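Local coordinates for protein gamma-D-glutamyl-L-lysine dipeptidyl-peptidase (Bacillus cereus ATCC 10987, PDB 3H41) that probably cleaves gamma-D-glutamyl-L-lysine bonds in murein peptides as an NlpC/P60 cysteine peptidase, releasing the dipeptide L-Ala-gamma-D-Glu during cell wall degradation, at residues D190-N194 with A271-G275; L140-Y144 with T209-G213. All coordinates share one frame; numbering follows the deposited sequence.

Contact 1: residues D190-N194 with A271-G275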
loop_
_atom_site.group_PDB
_atom_site.type_symbol
_atom_site.label_atom_id
_atom_site.label_comp_id
_atom_site.label_asym_id
_atom_site.label_seq_id
_atom_site.Cartn_x
_atom_site.Cartn_y
_atom_site.Cartn_z
ATOM N N ASP A 190 7.092 9.904 15.800
ATOM C CA ASP A 190 5.795 10.591 15.808
ATOM C C ASP A 190 5.205 10.837 14.408
ATOM O O ASP A 190 3.965 10.808 14.246
ATOM C CB ASP A 190 5.851 11.922 16.559
ATOM C CG ASP A 190 5.849 11.756 18.073
ATOM O OD1 ASP A 190 5.539 10.650 18.608
ATOM O OD2 ASP A 190 6.158 12.782 18.737
ATOM N N ASP A 191 6.057 11.099 13.424
ATOM C CA ASP A 191 5.611 11.275 12.026
ATOM C C ASP A 191 4.891 10.007 11.514
ATOM O O ASP A 191 3.851 10.088 10.856
ATOM C CB ASP A 191 6.766 11.552 11.082
ATOM C CG ASP A 191 7.636 12.773 11.496
ATOM O OD1 ASP A 191 7.199 13.586 12.308
ATOM O OD2 ASP A 191 8.759 12.884 10.979
ATOM N N LEU A 192 5.485 8.851 11.794
ATOM C CA LEU A 192 4.914 7.546 11.440
ATOM C C LEU A 192 3.567 7.323 12.131
ATOM O O LEU A 192 2.609 6.895 11.504
ATOM C CB LEU A 192 5.853 6.415 11.815
ATOM C CG LEU A 192 7.288 6.378 11.244
ATOM C CD1 LEU A 192 8.031 5.245 11.867
ATOM C CD2 LEU A 192 7.330 6.267 9.723
ATOM N N ILE A 193 3.499 7.698 13.402
ATOM C CA ILE A 193 2.319 7.501 14.192
ATOM C C ILE A 193 1.211 8.398 13.659
ATOM O O ILE A 193 0.076 7.951 13.452
ATOM C CB ILE A 193 2.611 7.732 15.716
ATOM C CG1 ILE A 193 3.586 6.640 16.194
ATOM C CG2 ILE A 193 1.303 7.764 16.511
ATOM C CD1 ILE A 193 4.124 6.798 17.612
ATOM N N ASN A 194 1.577 9.638 13.368
ATOM C CA ASN A 194 0.633 10.604 12.897
ATOM C C ASN A 194 0.100 10.173 11.550
ATOM O O ASN A 194 -1.116 10.311 11.273
ATOM C CB ASN A 194 1.263 12.018 12.885
ATOM C CG ASN A 194 1.246 12.639 14.268
ATOM O OD1 ASN A 194 0.329 12.371 15.057
ATOM N ND2 ASN A 194 2.282 13.394 14.598
ATOM N N ALA A 271 1.818 -4.970 14.089
ATOM C CA ALA A 271 1.279 -3.697 14.554
ATOM C C ALA A 271 2.450 -2.733 14.820
ATOM O O ALA A 271 3.590 -3.140 14.852
ATOM C CB ALA A 271 0.430 -3.932 15.815
HETATM N N MSE A 272 2.191 -1.442 14.934
HETATM C CA MSE A 272 3.252 -0.496 15.301
HETATM C C MSE A 272 3.012 0.035 16.685
HETATM O O MSE A 272 1.915 0.516 16.986
HETATM C CB MSE A 272 3.281 0.707 14.312
HETATM C CG MSE A 272 4.439 1.626 14.544
HETATM SE SE MSE A 272 4.614 2.979 13.150
HETATM C CE MSE A 272 2.923 3.776 13.366
ATOM N N TYR A 273 4.053 -0.032 17.511
ATOM C CA TYR A 273 4.032 0.497 18.865
ATOM C C TYR A 273 3.926 2.011 18.830
ATOM O O TYR A 273 4.656 2.666 18.072
ATOM C CB TYR A 273 5.290 0.066 19.630
ATOM C CG TYR A 273 5.185 0.339 21.119
ATOM C CD1 TYR A 273 4.137 -0.179 21.865
ATOM C CD2 TYR A 273 6.145 1.106 21.784
ATOM C CE1 TYR A 273 4.032 0.069 23.222
ATOM C CE2 TYR A 273 6.036 1.368 23.150
ATOM C CZ TYR A 273 4.994 0.841 23.856
ATOM O OH TYR A 273 4.881 1.103 25.201
ATOM N N ILE A 274 3.032 2.571 19.631
ATOM C CA ILE A 274 2.839 4.046 19.642
ATOM C C ILE A 274 3.136 4.653 21.013
ATOM O O ILE A 274 2.861 5.839 21.257
ATOM C CB ILE A 274 1.429 4.470 19.099
ATOM C CG1 ILE A 274 0.291 4.177 20.090
ATOM C CG2 ILE A 274 1.149 3.785 17.741
ATOM C CD1 ILE A 274 -1.073 4.889 19.759
ATOM N N GLY A 275 3.745 3.845 21.886
ATOM C CA GLY A 275 4.073 4.269 23.262
ATOM C C GLY A 275 2.937 4.138 24.255
ATOM O O GLY A 275 1.780 3.892 23.879
#
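Ile193, on the helix, meets both Met272 and Ile274 of the strand, and these three residues bury most of the surface of the contact. The terminal methyl of Ile193 reaches furthest across: CD1 lies 3.7 Å from Ile274 CA and nearly as close to its CB. With chi1 at -66°, CG1 lies beside the backbone N, opposite the carbonyl carbon, and the chain then runs straight on to CD1, which brings this end to the strand although the CB of Ile193 does not point straight at it. Behind it, Ile193 CG1 and CG2 lie 4.1 and 4.2 Å from Ile274 CG2, so the two branched side chains cross obliquely. Met272, modelled as selenomethionine, comes from the strand toward the helix. Its chain is extended as far as SE and bends only at chi3 (59°), and the bend lays CE against the helix backbone, 3.6 Å from Leu192 O; SE meanwhile sits 3.9 Å from Leu192 CB. A long, unbranched side chain suits this place, because the segment axes are 9.4 Å apart and the methionine spans the gap. The helix is 189-197 and the strand is 267-275, a central member of the antiparallel sheet of the NlpC/P60 domain; the helix packs on one side of that papain-like sheet, the axis of segment 190-194 running at 117° to that of 271-275. No hydrogen bond joins the two segments, as befits a helix face built from Leu192 and Ile193. Leu192 also touches Ile223 and Tyr224 of helix 218-225, while Met272 and Ile274 both touch Ile280 of the next strand. Tyr273 alternates to the other side of the strand, where its hydroxyl is hydrogen-bonded to Gly277 N.

Contact 2: residues L140-Y144 with T209-G213; sequences LEVSY and TSGFG
Ser143 OG accepts a nearly straight hydrogen bond from the backbone of Gly211, with N to OG at 2.9 Å and an N-H...O angle of 174°. The same hydroxyl donates to Tyr144 O at 2.6 Å, approaching slightly out of the carbonyl plane, so one small polar group is gripped by a bond in each role. Its position follows from chi1 of 172°, which turns OG away from the residue's own N and beside its carbonyl carbon. Serine fits here because a short side chain can face the turn closely: OG also lies 3.4 Å from Ser210 CB. The Phe212 ring meets Glu141 in two ways. Its edge is presented to the backbone, with CZ 3.5 Å from Glu141 O close to the ring plane, an approach in which the slightly positive ring hydrogens suit a carbonyl oxygen. The extended Glu141 side chain runs past the CE1/CZ rim, to one side of the ring plane, and passes the ring at a slant, its CD 3.7 Å from Phe212 CE1, with the carboxylate and ring planes 62° apart. Residues 210-213 form a type I beta turn, closed by Gly213 N to Ser210 O, in the NlpC/P60 domain, whereas 139-143 is an outermost strand of the sheet in the second SH3-like domain; the contact thus joins two domains. Within the turn Ser210 OG receives Phe212 N at 3.1 Å, an ST turn that helps hold the start of the loop in shape. The carboxylate of Glu141 finds its polar partners beyond the turn, OE2 being hydrogen-bonded to Thr126 OG1 and Trp40 NE1, and the Trp40 ring also meets that of Phe212.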
loop_
_atom_site.group_PDB
_atom_site.type_symbol
_atom_site.label_atom_id
_atom_site.label_comp_id
_atom_site.label_asym_id
_atom_site.label_seq_id
_atom_site.Cartn_x
_atom_site.Cartn_y
_atom_site.Cartn_z
ATOM N N LEU A 140 -9.582 11.555 -10.962
ATOM C CA LEU A 140 -9.227 10.249 -10.381
ATOM C C LEU A 140 -8.992 10.409 -8.890
ATOM O O LEU A 140 -8.208 11.268 -8.450
ATOM C CB LEU A 140 -7.956 9.697 -11.033
ATOM C CG LEU A 140 -7.493 8.323 -10.573
ATOM C CD1 LEU A 140 -8.603 7.280 -10.913
ATOM C CD2 LEU A 140 -6.185 7.947 -11.270
ATOM N N GLU A 141 -9.664 9.573 -8.102
ATOM C CA GLU A 141 -9.345 9.516 -6.673
ATOM C C GLU A 141 -8.106 8.617 -6.474
ATOM O O GLU A 141 -8.148 7.414 -6.769
ATOM C CB GLU A 141 -10.527 8.983 -5.876
ATOM C CG GLU A 141 -10.252 9.005 -4.366
ATOM C CD GLU A 141 -11.434 8.505 -3.522
ATOM O OE1 GLU A 141 -12.465 8.095 -4.078
ATOM O OE2 GLU A 141 -11.349 8.547 -2.282
ATOM N N VAL A 142 -7.036 9.179 -5.910
ATOM C CA VAL A 142 -5.789 8.447 -5.751
ATOM C C VAL A 142 -5.470 8.231 -4.264
ATOM O O VAL A 142 -5.888 9.020 -3.382
ATOM C CB VAL A 142 -4.618 9.139 -6.449
ATOM C CG1 VAL A 142 -4.820 9.060 -7.985
ATOM C CG2 VAL A 142 -4.466 10.597 -6.011
ATOM N N SER A 143 -4.681 7.189 -4.002
ATOM C CA SER A 143 -4.271 6.845 -2.651
ATOM C C SER A 143 -3.065 7.615 -2.103
ATOM O O SER A 143 -2.137 7.924 -2.819
ATOM C CB SER A 143 -3.891 5.353 -2.644
ATOM O OG SER A 143 -3.300 4.955 -1.412
ATOM N N TYR A 144 -3.079 7.861 -0.800
ATOM C CA TYR A 144 -1.884 8.092 -0.014
ATOM C C TYR A 144 -0.769 7.228 -0.592
ATOM O O TYR A 144 -0.955 6.050 -0.920
ATOM C CB TYR A 144 -2.131 7.678 1.455
ATOM C CG TYR A 144 -0.948 7.980 2.325
ATOM C CD1 TYR A 144 -0.680 9.282 2.716
ATOM C CD2 TYR A 144 -0.043 6.984 2.694
ATOM C CE1 TYR A 144 0.431 9.581 3.500
ATOM C CE2 TYR A 144 1.096 7.281 3.471
ATOM C CZ TYR A 144 1.323 8.605 3.859
ATOM O OH TYR A 144 2.437 8.999 4.607
ATOM N N THR A 209 -3.230 -2.366 0.256
ATOM C CA THR A 209 -1.962 -1.691 0.257
ATOM C C THR A 209 -2.184 -0.243 -0.209
ATOM O O THR A 209 -1.370 0.332 -0.933
ATOM C CB THR A 209 -0.952 -2.426 -0.655
ATOM O OG1 THR A 209 -1.165 -3.858 -0.543
ATOM C CG2 THR A 209 0.479 -2.035 -0.251
ATOM N N SER A 210 -3.301 0.330 0.218
ATOM C CA SER A 210 -3.664 1.696 -0.189
ATOM C C SER A 210 -4.657 2.336 0.811
ATOM O O SER A 210 -5.230 1.659 1.683
ATOM C CB SER A 210 -4.252 1.663 -1.587
ATOM O OG SER A 210 -5.634 1.443 -1.497
ATOM N N GLY A 211 -4.879 3.638 0.661
ATOM C CA GLY A 211 -5.876 4.345 1.476
ATOM C C GLY A 211 -7.326 3.973 1.255
ATOM O O GLY A 211 -8.213 4.479 1.954
ATOM N N PHE A 212 -7.574 3.049 0.322
ATOM C CA PHE A 212 -8.907 2.457 0.153
ATOM C C PHE A 212 -9.123 1.240 1.060
ATOM O O PHE A 212 -10.218 0.680 1.091
ATOM C CB PHE A 212 -9.141 2.047 -1.295
ATOM C CG PHE A 212 -9.101 3.192 -2.279
ATOM C CD1 PHE A 212 -10.233 3.962 -2.522
ATOM C CD2 PHE A 212 -7.955 3.455 -2.986
ATOM C CE1 PHE A 212 -10.204 5.019 -3.435
ATOM C CE2 PHE A 212 -7.923 4.494 -3.935
ATOM C CZ PHE A 212 -9.043 5.279 -4.143
ATOM N N GLY A 213 -8.081 0.829 1.774
ATOM C CA GLY A 213 -8.155 -0.279 2.733
ATOM C C GLY A 213 -6.805 -0.977 2.858
ATOM O O GLY A 213 -6.137 -1.230 1.832
#

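Contact 1 lies inside the catalytic NlpC/P60 domain, whereas contact 2 joins that domain to the second SH3-like domain. Their centres are 20 Å apart and their nearest atoms about 6 Å. Along the chain the segments alternate, and strand 209-210 is the next regular element after helix 189-197, across a loop. Contact 1 approaches the active site through its strand: the side chain of Met272 is about 7 Å from that of His281 and about 9 Å from that of His269, on the same strand, both inferred active-site residues. In contact 2 the side chain of Ser210 lies about 10 Å from that of substrate-binding Asp215, close in sequence, and about 13 Å from the bound alanine.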